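Local coordinates for aspartokinase (Synechocystis, PDB 3L76) that phosphorylates the beta-carboxylate of L-aspartate with ATP, the first step towards lysine and threonine, and carries ACT domains that bind these amino acids, at the interface of chains A and B. Numbering follows the deposited sequence. Chains: chain A/B, Aspartokinase.

Contact 1: the interface of chains A and B. Residues chain A 62, 64-65; chain B 82-83, 86, 93-94.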
ATOM      1  N   CYS A  62      -5.182  -3.034  15.557  1.00 76.99           N
ATOM      2  CA  CYS A  62      -3.781  -2.746  15.905  1.00 44.77           C
ATOM      3  C   CYS A  62      -3.203  -1.646  15.001  1.00 58.11           C
ATOM      4  O   CYS A  62      -3.241  -1.745  13.775  1.00 84.90           O
ATOM      5  CB  CYS A  62      -2.926  -4.019  15.883  1.00 46.76           C
ATOM      6  SG  CYS A  62      -1.230  -3.788  15.236  1.00 98.86           S
ATOM      7  N   ARG A  64      -0.298  -0.402  14.228  1.00 69.00           N
ATOM      8  CA  ARG A  64       0.832  -0.638  13.333  1.00 74.71           C
ATOM      9  C   ARG A  64       0.300  -1.003  11.953  1.00 73.21           C
ATOM     10  O   ARG A  64       0.627  -0.365  10.946  1.00 60.77           O
ATOM     11  CB  ARG A  64       1.730  -1.759  13.860  1.00 81.93           C
ATOM     12  CG  ARG A  64       3.117  -1.778  13.229  1.00 75.29           C
ATOM     13  CD  ARG A  64       3.968  -2.955  13.704  1.00 68.34           C
ATOM     14  NE  ARG A  64       3.868  -4.105  12.808  1.00 86.24           N
ATOM     15  CZ  ARG A  64       4.636  -4.299  11.736  1.00 73.73           C
ATOM     16  NH1 ARG A  64       5.577  -3.420  11.407  1.00 66.67           N
ATOM     17  NH2 ARG A  64       4.455  -5.375  10.986  1.00 65.92           N
ATOM     18  N   GLU A  65      -0.536  -2.034  11.919  1.00 60.21           N
ATOM     19  CA  GLU A  65      -1.196  -2.438  10.688  1.00 69.45           C
ATOM     20  C   GLU A  65      -1.984  -1.267  10.076  1.00 80.02           C
ATOM     21  O   GLU A  65      -1.997  -1.090   8.852  1.00 84.16           O
ATOM     22  CB  GLU A  65      -2.099  -3.658  10.934  1.00 44.42           C
ATOM     23  CG  GLU A  65      -1.449  -4.759  11.783  1.00 69.28           C
ATOM     24  CD  GLU A  65      -0.169  -5.322  11.172  1.00 79.79           C
ATOM     25  OE1 GLU A  65       0.079  -5.075   9.971  1.00 82.50           O
ATOM     26  OE2 GLU A  65       0.587  -6.018  11.890  1.00 83.96           O
TER
ATOM     27  N   SER B  82      -3.353  -9.784   8.297  1.00 67.68           N
ATOM     28  CA  SER B  82      -2.689  -9.880   9.590  1.00 73.37           C
ATOM     29  C   SER B  82      -3.562  -9.302  10.712  1.00 72.99           C
ATOM     30  O   SER B  82      -3.490  -9.764  11.850  1.00 64.13           O
ATOM     31  CB  SER B  82      -1.290  -9.244   9.553  1.00 76.10           C
ATOM     32  OG  SER B  82      -1.335  -7.862   9.837  1.00 73.99           O
ATOM     33  N   LEU B  83      -4.391  -8.309  10.381  1.00 59.00           N
ATOM     34  CA  LEU B  83      -5.423  -7.822  11.305  1.00 76.53           C
ATOM     35  C   LEU B  83      -6.465  -8.897  11.571  1.00 87.86           C
ATOM     36  O   LEU B  83      -6.862  -9.121  12.709  1.00 88.82           O
ATOM     37  CB  LEU B  83      -6.135  -6.592  10.743  1.00 73.03           C
ATOM     38  CG  LEU B  83      -5.382  -5.268  10.798  1.00 84.93           C
ATOM     39  CD1 LEU B  83      -6.173  -4.179  10.085  1.00 69.29           C
ATOM     40  CD2 LEU B  83      -5.079  -4.888  12.246  1.00 72.01           C
ATOM     41  N   GLN B  86      -5.131 -11.415  13.843  1.00 85.39           N
ATOM     42  CA  GLN B  86      -5.038 -10.854  15.190  1.00 66.83           C
ATOM     43  C   GLN B  86      -6.393 -10.785  15.889  1.00 68.71           C
ATOM     44  O   GLN B  86      -6.461 -10.874  17.113  1.00 70.76           O
ATOM     45  CB  GLN B  86      -4.377  -9.470  15.157  1.00 75.58           C
ATOM     46  CG  GLN B  86      -2.891  -9.492  14.780  1.00 66.22           C
ATOM     47  CD  GLN B  86      -2.270  -8.113  14.747  1.00 81.21           C
ATOM     48  OE1 GLN B  86      -2.314  -7.385  15.732  1.00136.95           O
ATOM     49  NE2 GLN B  86      -1.689  -7.746  13.614  1.00104.65           N
ATOM     50  N   ILE B  93       2.175 -10.672  11.786  1.00 81.44           N
ATOM     51  CA  ILE B  93       2.956  -9.463  11.518  1.00 70.20           C
ATOM     52  C   ILE B  93       3.228  -9.289  10.024  1.00 78.80           C
ATOM     53  O   ILE B  93       3.560 -10.250   9.325  1.00 82.69           O
ATOM     54  CB  ILE B  93       4.293  -9.441  12.294  1.00 53.04           C
ATOM     55  CG1 ILE B  93       4.971  -8.087  12.121  1.00 63.28           C
ATOM     56  CG2 ILE B  93       5.223 -10.543  11.827  1.00 72.76           C
ATOM     57  CD1 ILE B  93       6.309  -7.999  12.801  1.00 70.97           C
ATOM     58  N   SER B  94       3.080  -8.060   9.542  1.00 72.12           N
ATOM     59  CA  SER B  94       3.277  -7.776   8.130  1.00 69.10           C
ATOM     60  C   SER B  94       4.679  -7.239   7.883  1.00 83.00           C
ATOM     61  O   SER B  94       5.055  -6.200   8.427  1.00 76.40           O
ATOM     62  CB  SER B  94       2.234  -6.776   7.628  1.00 62.31           C
ATOM     63  OG  SER B  94       0.920  -7.253   7.851  1.00 92.61           O
TER
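A:Glu65 reaches across the dimer interface into a polar notch between B:Ser82, B:Gln86 and B:Ser94. It springs from the first turn of helix 63-87 of chain A, while B:Ser82 and B:Gln86 lie in the last turns of the same helix of chain B. Its CG stands beside the backbone N, and a bend at chi2 (-59°) turns the carboxylate towards the two serines. B:Ser94 OG donates a hydrogen bond to OE1 of A:Glu65 from above the carboxylate plane (3.2 Å). The hydroxyl OG of B:Ser82 lies over the carboxylate face, 3.1 Å from OE1 of A:Glu65, at best a poorly directed hydrogen bond; it is hydrogen-bonded to B:Ser94 OG, and the three oxygens cluster. OE2 of A:Glu65 receives a weak bond from the amide NE2 of B:Gln86 (3.3 Å), with the two flat groups turned 78° apart. Nearer the backbone, CB of A:Glu65 runs past B:Leu83 CD2 at 3.5 Å. The amide oxygen OE1 of B:Gln86 faces CB of A:Cys62. A:Arg64 flanks the notch: its chain bends at chi3, bringing NE to 3.9 Å from OE2 of A:Glu65, a loose salt bridge within chain A. The guanidinium lies against CG1 of B:Ile93 in strand 92-96. NH2 of A:Arg64 gives a hydrogen bond to the backbone O of B:Ser94 (2.8 Å), close to the guanidinium plane but tilted 29° from the carbonyl plane.

Contact 2: the interface of chains A and B. Residues chain A 72, 75, 147; chain B 71-72, 75-76, 147.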
ATOM      1  N   THR A  72      -0.973   3.406   2.192  1.00 63.58           N
ATOM      2  CA  THR A  72      -1.042   2.976   0.795  1.00 71.04           C
ATOM      3  C   THR A  72      -1.775   3.965  -0.108  1.00 65.44           C
ATOM      4  O   THR A  72      -1.438   4.098  -1.293  1.00 44.82           O
ATOM      5  CB  THR A  72      -1.690   1.592   0.638  1.00 69.69           C
ATOM      6  OG1 THR A  72      -3.073   1.674   0.993  1.00 67.99           O
ATOM      7  CG2 THR A  72      -0.974   0.550   1.504  1.00 56.74           C
ATOM      8  N   GLN A  75       0.655   6.549  -1.078  1.00 62.04           N
ATOM      9  CA  GLN A  75       1.582   6.051  -2.084  1.00 66.05           C
ATOM     10  C   GLN A  75       1.000   6.103  -3.483  1.00 71.16           C
ATOM     11  O   GLN A  75       1.715   6.478  -4.412  1.00 58.70           O
ATOM     12  CB  GLN A  75       2.049   4.638  -1.774  1.00 55.72           C
ATOM     13  CG  GLN A  75       3.052   4.550  -0.665  1.00 72.53           C
ATOM     14  CD  GLN A  75       3.249   3.126  -0.218  1.00 88.37           C
ATOM     15  OE1 GLN A  75       3.820   2.311  -0.952  1.00 80.06           O
ATOM     16  NE2 GLN A  75       2.765   2.805   0.984  1.00 77.11           N
ATOM     17  N   ILE A 147       7.192   1.789   5.443  1.00 73.29           N
ATOM     18  CA  ILE A 147       6.434   3.000   5.114  1.00 82.91           C
ATOM     19  C   ILE A 147       5.174   3.136   5.984  1.00 98.29           C
ATOM     20  O   ILE A 147       4.308   2.256   6.001  1.00 93.61           O
ATOM     21  CB  ILE A 147       6.013   3.070   3.620  1.00 73.11           C
ATOM     22  CG1 ILE A 147       7.113   2.538   2.702  1.00 77.65           C
ATOM     23  CG2 ILE A 147       5.658   4.498   3.238  1.00 60.70           C
ATOM     24  CD1 ILE A 147       6.726   2.522   1.247  1.00 55.81           C
TER
ATOM     25  N   SER B  71       2.363  -1.609  -6.297  1.00 53.79           N
ATOM     26  CA  SER B  71       2.866  -2.209  -5.061  1.00 54.71           C
ATOM     27  C   SER B  71       1.935  -2.043  -3.858  1.00 66.37           C
ATOM     28  O   SER B  71       2.084  -2.761  -2.868  1.00 77.57           O
ATOM     29  CB  SER B  71       4.248  -1.662  -4.705  1.00 49.16           C
ATOM     30  OG  SER B  71       4.171  -0.801  -3.582  1.00 80.96           O
ATOM     31  N   THR B  72       0.985  -1.107  -3.938  1.00 44.44           N
ATOM     32  CA  THR B  72       0.110  -0.818  -2.795  1.00 46.59           C
ATOM     33  C   THR B  72      -0.857  -1.959  -2.498  1.00 75.65           C
ATOM     34  O   THR B  72      -1.273  -2.142  -1.354  1.00 73.14           O
ATOM     35  CB  THR B  72      -0.682   0.501  -2.963  1.00 58.18           C
ATOM     36  OG1 THR B  72      -1.697   0.346  -3.959  1.00 61.08           O
ATOM     37  CG2 THR B  72       0.244   1.641  -3.347  1.00 56.17           C
ATOM     38  N   GLN B  75       0.394  -4.534  -0.154  1.00 78.71           N
ATOM     39  CA  GLN B  75       0.588  -3.731   1.037  1.00 66.36           C
ATOM     40  C   GLN B  75      -0.699  -3.726   1.858  1.00 59.20           C
ATOM     41  O   GLN B  75      -0.669  -4.003   3.052  1.00 81.24           O
ATOM     42  CB  GLN B  75       1.035  -2.318   0.669  1.00 55.47           C
ATOM     43  CG  GLN B  75       2.537  -2.182   0.475  1.00 68.15           C
ATOM     44  CD  GLN B  75       2.962  -0.755   0.202  1.00 71.16           C
ATOM     45  OE1 GLN B  75       2.751   0.132   1.030  1.00101.01           O
ATOM     46  NE2 GLN B  75       3.564  -0.523  -0.961  1.00 58.70           N
ATOM     47  N   VAL B  76      -1.830  -3.447   1.220  1.00 63.00           N
ATOM     48  CA  VAL B  76      -3.111  -3.553   1.920  1.00 82.81           C
ATOM     49  C   VAL B  76      -3.535  -5.003   2.221  1.00 81.53           C
ATOM     50  O   VAL B  76      -3.961  -5.285   3.338  1.00 72.82           O
ATOM     51  CB  VAL B  76      -4.257  -2.751   1.233  1.00 58.14           C
ATOM     52  CG1 VAL B  76      -3.850  -2.276  -0.139  1.00 47.29           C
ATOM     53  CG2 VAL B  76      -5.530  -3.572   1.166  1.00 44.54           C
ATOM     54  N   ILE B 147       9.578  -0.265  -1.990  1.00 90.07           N
ATOM     55  CA  ILE B 147       8.749  -1.473  -2.127  1.00 87.83           C
ATOM     56  C   ILE B 147       8.274  -1.683  -3.569  1.00 94.85           C
ATOM     57  O   ILE B 147       7.617  -0.816  -4.149  1.00 86.23           O
ATOM     58  CB  ILE B 147       7.491  -1.455  -1.206  1.00 82.33           C
ATOM     59  CG1 ILE B 147       7.796  -0.812   0.148  1.00 81.42           C
ATOM     60  CG2 ILE B 147       6.940  -2.869  -1.014  1.00 62.76           C
ATOM     61  CD1 ILE B 147       6.600  -0.727   1.049  1.00 54.51           C
TER
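A:Gln75 and B:Gln75 approach head-on across the two-fold axis and pair their side-chain amides in a reciprocal ring of two hydrogen bonds. NE2 of A:Gln75 donates to OE1 of B:Gln75 at 2.7 Å, in the carbonyl plane and on a lone pair. In return, NE2 of B:Gln75 donates to OE1 of A:Gln75 at 2.8 Å, its nitrogen tilted modestly from that carbonyl plane. The two amides are twisted by 25°, almost in one plane, and each acceptor sits close to the plane of the donating amide. Each side chain thus serves as donor and acceptor at once, and the pair of bonds restrains rotation of both amides. In chain B the second shell adds to this: NE2 of B:Gln75 also donates to OG of B:Ser71, one turn earlier in the helix, at 2.7 Å in a bent bond. That amide nitrogen is therefore shared between its own helix and the partner subunit.

Apolar contacts frame the amide pair. CG2 of A:Thr72 passes alongside CB of B:Gln75 at 3.6 Å, and CG2 of B:Thr72 meets CB of A:Gln75 at 3.8 Å, a nearly symmetric exchange. In both threonines chi1 (67° in A:Thr72, 71° in B:Thr72) sets the hydroxyl OG1 between the backbone N and the carbonyl carbon; the methyl CG2 is thereby left opposite the carbonyl carbon, directed at the partner glutamine. CB of A:Thr72 faces CB of B:Thr72 at 3.9 Å. The two isoleucines reach tip to tip, with CD1 of A:Ile147 and CD1 of B:Ile147 meeting at 3.3 Å.

The threonines and glutamines lie near the middle of helix 63-87, where the two copies of that helix pass each other; A:Ile147 and B:Ile147 each come from a loop between the short strands 145 and 148, all within the amino acid kinase domain.

Contact 1 and contact 2 lie about 14 Å apart, measured between the centres of their C-alpha atoms, and share helix 63-87 of both chains. In contact 2 the middle of the helix meets its own counterpart at the two-fold axis, whereas in contact 1 its start in chain A meets its end in chain B. This start-to-end pairing shows that the two helices run in broadly opposite directions. Exchange of chains gives a twin of contact 1 on the other side of the axis, so polar end patches flank a central one, joining the subunits through their kinase domains.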